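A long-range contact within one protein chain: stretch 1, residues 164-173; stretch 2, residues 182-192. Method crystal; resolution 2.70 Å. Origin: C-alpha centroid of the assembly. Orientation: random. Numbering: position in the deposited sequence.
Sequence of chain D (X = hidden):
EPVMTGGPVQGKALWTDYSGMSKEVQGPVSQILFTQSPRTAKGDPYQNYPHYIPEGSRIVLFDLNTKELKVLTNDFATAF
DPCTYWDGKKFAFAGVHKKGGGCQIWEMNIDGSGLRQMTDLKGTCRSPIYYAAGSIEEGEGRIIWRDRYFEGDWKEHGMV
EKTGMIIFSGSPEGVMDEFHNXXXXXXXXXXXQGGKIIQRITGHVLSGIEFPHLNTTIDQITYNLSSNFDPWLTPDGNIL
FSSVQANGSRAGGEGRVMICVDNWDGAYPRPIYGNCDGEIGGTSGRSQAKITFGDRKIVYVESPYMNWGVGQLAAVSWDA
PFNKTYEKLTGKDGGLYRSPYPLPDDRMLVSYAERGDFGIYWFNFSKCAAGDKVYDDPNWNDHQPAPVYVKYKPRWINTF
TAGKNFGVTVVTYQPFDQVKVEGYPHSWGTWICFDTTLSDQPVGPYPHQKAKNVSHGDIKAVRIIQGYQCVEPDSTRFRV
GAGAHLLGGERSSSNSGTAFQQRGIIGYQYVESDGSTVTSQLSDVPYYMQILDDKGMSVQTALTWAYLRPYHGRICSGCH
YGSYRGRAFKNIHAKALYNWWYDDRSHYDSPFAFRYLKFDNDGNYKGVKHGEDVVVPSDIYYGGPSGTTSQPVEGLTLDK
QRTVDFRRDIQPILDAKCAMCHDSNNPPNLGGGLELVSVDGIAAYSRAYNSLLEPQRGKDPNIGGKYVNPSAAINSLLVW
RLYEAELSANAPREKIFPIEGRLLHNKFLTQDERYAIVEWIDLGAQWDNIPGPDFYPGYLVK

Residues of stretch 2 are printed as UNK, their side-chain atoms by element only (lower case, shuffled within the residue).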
# COMPACT_ATOMS: atom_id res chain seq x y z
N GLY D 164 -7.38 15.52 42.71
CA GLY D 164 -7.66 14.96 41.40
C GLY D 164 -7.16 13.54 41.26
O GLY D 164 -6.86 12.86 42.24
N MET D 165 -7.07 13.10 40.01
CA MET D 165 -6.57 11.78 39.67
C MET D 165 -5.35 11.96 38.78
O MET D 165 -5.17 13.02 38.18
CB MET D 165 -7.64 10.95 38.97
CG MET D 165 -8.93 10.79 39.76
SD MET D 165 -8.77 9.58 41.08
CE MET D 165 -8.49 8.09 40.13
N ILE D 166 -4.52 10.93 38.69
CA ILE D 166 -3.37 10.98 37.79
C ILE D 166 -3.42 9.86 36.76
O ILE D 166 -3.35 8.68 37.11
CB ILE D 166 -2.04 10.91 38.56
CG1 ILE D 166 -1.84 12.18 39.39
CG2 ILE D 166 -0.88 10.74 37.60
CD1 ILE D 166 -0.50 12.24 40.10
N ILE D 167 -3.55 10.23 35.50
CA ILE D 167 -3.54 9.26 34.41
C ILE D 167 -2.13 9.16 33.84
O ILE D 167 -1.59 10.14 33.34
CB ILE D 167 -4.52 9.64 33.29
CG1 ILE D 167 -5.87 10.06 33.87
CG2 ILE D 167 -4.67 8.50 32.30
CD1 ILE D 167 -6.56 8.97 34.66
N PHE D 168 -1.54 7.97 33.91
CA PHE D 168 -0.18 7.82 33.40
C PHE D 168 -0.01 6.55 32.57
O PHE D 168 -0.87 5.67 32.58
CB PHE D 168 0.83 7.83 34.55
CG PHE D 168 0.82 6.58 35.40
CD1 PHE D 168 -0.07 6.44 36.44
CD2 PHE D 168 1.72 5.55 35.15
CE1 PHE D 168 -0.08 5.30 37.22
CE2 PHE D 168 1.71 4.41 35.92
CZ PHE D 168 0.81 4.28 36.96
N SER D 169 1.10 6.46 31.85
CA SER D 169 1.41 5.26 31.09
C SER D 169 2.40 4.41 31.86
O SER D 169 3.35 4.92 32.44
CB SER D 169 1.97 5.62 29.71
OG SER D 169 2.32 4.45 28.98
N GLY D 170 2.18 3.10 31.88
CA GLY D 170 3.07 2.22 32.61
C GLY D 170 3.12 0.80 32.07
O GLY D 170 2.17 0.33 31.46
N SER D 171 4.24 0.13 32.32
CA SER D 171 4.44 -1.22 31.82
C SER D 171 5.09 -2.11 32.88
O SER D 171 5.97 -1.66 33.60
CB SER D 171 5.31 -1.19 30.56
OG SER D 171 5.75 -2.50 30.21
N PRO D 172 4.65 -3.37 32.96
CA PRO D 172 5.30 -4.33 33.85
C PRO D 172 6.64 -4.79 33.29
O PRO D 172 7.06 -4.32 32.24
CB PRO D 172 4.30 -5.49 33.91
CG PRO D 172 3.55 -5.40 32.63
CD PRO D 172 3.45 -3.93 32.31
N GLU D 173 7.31 -5.70 34.00
CA GLU D 173 8.61 -6.20 33.56
C GLU D 173 8.56 -7.69 33.27
O GLU D 173 7.70 -8.40 33.80
CB GLU D 173 9.68 -5.89 34.60
CG GLU D 173 10.42 -4.58 34.35
CD GLU D 173 11.06 -4.02 35.61
OE1 GLU D 173 11.11 -4.74 36.62
OE2 GLU D 173 11.52 -2.86 35.57
N UNK D 182 10.95 -5.65 24.72
CA UNK D 182 10.80 -6.05 26.12
C UNK D 182 10.02 -5.03 26.95
O UNK D 182 10.45 -4.67 28.04
c UNK D 182 12.95 -5.10 25.79
c UNK D 182 12.28 -5.08 24.44
c UNK D 182 12.25 -6.14 26.60
N UNK D 183 8.89 -4.57 26.42
CA UNK D 183 7.96 -3.74 27.18
C UNK D 183 6.55 -3.83 26.58
O UNK D 183 6.41 -3.93 25.36
c UNK D 183 8.43 -2.29 27.21
c UNK D 183 10.46 -1.34 24.12
c UNK D 183 8.81 -1.73 25.85
c UNK D 183 8.21 -0.58 23.81
c UNK D 183 10.11 -1.85 25.36
o UNK D 183 9.85 -0.20 22.12
c UNK D 183 7.87 -1.08 25.05
c UNK D 183 9.51 -0.71 23.35
N UNK D 184 5.53 -3.78 27.42
CA UNK D 184 4.18 -3.50 26.93
C UNK D 184 3.49 -2.48 27.83
O UNK D 184 3.14 -2.78 28.97
c UNK D 184 3.36 -4.78 26.85
N UNK D 185 3.29 -1.28 27.30
CA UNK D 185 2.67 -0.20 28.05
C UNK D 185 1.14 -0.21 28.02
O UNK D 185 0.53 -0.72 27.09
c UNK D 185 7.11 2.01 29.07
c UNK D 185 6.97 1.29 27.90
c UNK D 185 6.00 2.46 29.75
c UNK D 185 4.57 1.46 28.09
o UNK D 185 8.37 2.29 29.56
c UNK D 185 4.74 2.18 29.26
c UNK D 185 3.19 1.15 27.56
c UNK D 185 5.70 1.02 27.42
N UNK D 186 0.55 0.37 29.06
CA UNK D 186 -0.89 0.59 29.12
C UNK D 186 -1.19 1.84 29.94
O UNK D 186 -0.28 2.47 30.48
n UNK D 186 -1.66 -2.92 28.91
c UNK D 186 -1.60 -0.63 29.69
o UNK D 186 -2.47 -1.31 27.58
c UNK D 186 -1.94 -1.65 28.63
N UNK D 187 -2.46 2.19 30.05
CA UNK D 187 -2.84 3.38 30.81
C UNK D 187 -3.38 3.02 32.19
O UNK D 187 -4.14 2.06 32.35
c UNK D 187 -3.88 4.20 30.04
c UNK D 187 -3.39 4.89 28.77
c UNK D 187 -4.47 5.81 28.21
c UNK D 187 -2.11 5.67 29.03
N UNK D 188 -2.96 3.80 33.19
CA UNK D 188 -3.40 3.62 34.56
C UNK D 188 -4.02 4.90 35.10
O UNK D 188 -3.52 6.01 34.85
o UNK D 188 -0.39 -2.12 34.89
c UNK D 188 -1.78 -0.52 35.99
c UNK D 188 -2.23 3.21 35.46
c UNK D 188 -1.75 1.79 35.30
c UNK D 188 -0.35 0.16 34.20
c UNK D 188 -2.22 0.78 36.13
c UNK D 188 -0.80 1.46 34.34
c UNK D 188 -0.84 -0.82 35.02
N UNK D 189 -5.12 4.75 35.84
CA UNK D 189 -5.67 5.86 36.62
C UNK D 189 -5.21 5.71 38.07
O UNK D 189 -5.12 4.60 38.60
c UNK D 189 -9.43 4.98 37.14
c UNK D 189 -11.51 3.80 37.73
n UNK D 189 -12.12 2.71 38.17
n UNK D 189 -10.19 3.83 37.62
c UNK D 189 -7.93 4.73 37.15
n UNK D 189 -12.23 4.87 37.41
c UNK D 189 -7.19 5.91 36.52
N UNK D 190 -4.91 6.84 38.70
CA UNK D 190 -4.30 6.83 40.02
C UNK D 190 -5.02 7.76 40.99
O UNK D 190 -5.10 8.97 40.76
c UNK D 190 -0.54 6.88 40.87
c UNK D 190 -1.95 8.73 41.73
c UNK D 190 -2.82 7.21 39.92
c UNK D 190 -1.96 7.32 41.18
N UNK D 191 -5.53 7.19 42.07
CA UNK D 191 -6.10 7.97 43.16
C UNK D 191 -4.97 8.44 44.07
O UNK D 191 -4.22 7.62 44.63
c UNK D 191 -8.05 8.03 44.79
o UNK D 191 -9.26 7.73 44.87
o UNK D 191 -7.56 9.03 45.37
c UNK D 191 -7.14 7.16 43.94
N UNK D 192 -4.87 9.76 44.22
CA UNK D 192 -3.81 10.40 44.97
C UNK D 192 -4.08 10.43 46.47
O UNK D 192 -3.17 10.63 47.27
c UNK D 192 -3.30 11.88 42.99
c UNK D 192 -3.58 11.84 44.49
o UNK D 192 -4.74 12.63 44.78

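Position 182 carries three carbons that close a ring onto the backbone N, and it touches nothing on stretch 1. It is Pro-182.

Position 183 has one carbon, then a six-carbon ring bearing one oxygen. Its CB lies 4.0 Å from Ser-171 OG, and the ring leads away. It is Tyr-183.

Position 184 has a single side-chain carbon. Contact is made by its backbone: N donates a weak hydrogen bond to Ser-171 OG (3.1 Å), and Pro-172 CD lies 3.5 Å from its O. It is Ala-184.

Position 185 has one carbon and a six-carbon ring with one oxygen. Ser-171 CB sits over one ring face, 3.6 Å from the centroid, a CH-pi contact. This is Tyr-185. Its CD2 also approaches Ser-169 OG at 3.3 Å.

Position 186 has two carbons, the second carrying one oxygen and one nitrogen: an amide. Both polar ends are bonded elsewhere in the structure. Its backbone N and O bond to Gly-170 O and N, each at 2.9 Å. The residue is Asn-186.

Position 187 has four carbons, forked at the second. One carbon of its fork lies 4.1 Å from Ser-169 CB. It is Leu-187.

Position 188 has one carbon and a six-carbon ring bearing one oxygen. Its CB packs over the face of the Phe-168 ring, 3.5 Å from CE1. It is Tyr-188. The two rings are nearly parallel but slid apart, with little overlap. Gly-170 leaves room here: a CB on it would lie 3.5 Å from Tyr-188 CD1 and be crowded by Phe-168 CE2 at 3.0 Å.

Position 189 has three carbons, a nitrogen, then a carbon with two more nitrogens: a guanidinium. Its CB meets Ile-167 CD1 at 3.6 Å, while the charged end leads away. It is Arg-189.

Position 190 has four carbons, forked at the second. One end of its fork lies 3.8 Å from Ile-166 CB, the other 4.0 Å from Phe-168 CE1. It is Leu-190.

Position 191 has two carbons, the second carrying two oxygens: a carboxylate. The carbon bearing the two oxygens lies 4.1 Å from Met-165 SD. It is Asp-191.

Position 192 has one carbon bearing one oxygen and one carbon. Its oxygen gives a weak hydrogen bond to Gly-164 O, 3.3 Å away. It is Thr-192.

The contact is an antiparallel strand pair. Backbone hydrogen bonds join Phe-168 to Tyr-188 and Gly-170 to Asn-186 in both directions. On one face, Ile-166, Phe-168, Tyr-188 and Leu-190 form an apolar cluster that reinforces this pairing.

Stretch 2 (182-192) PYAYNLYRLDT
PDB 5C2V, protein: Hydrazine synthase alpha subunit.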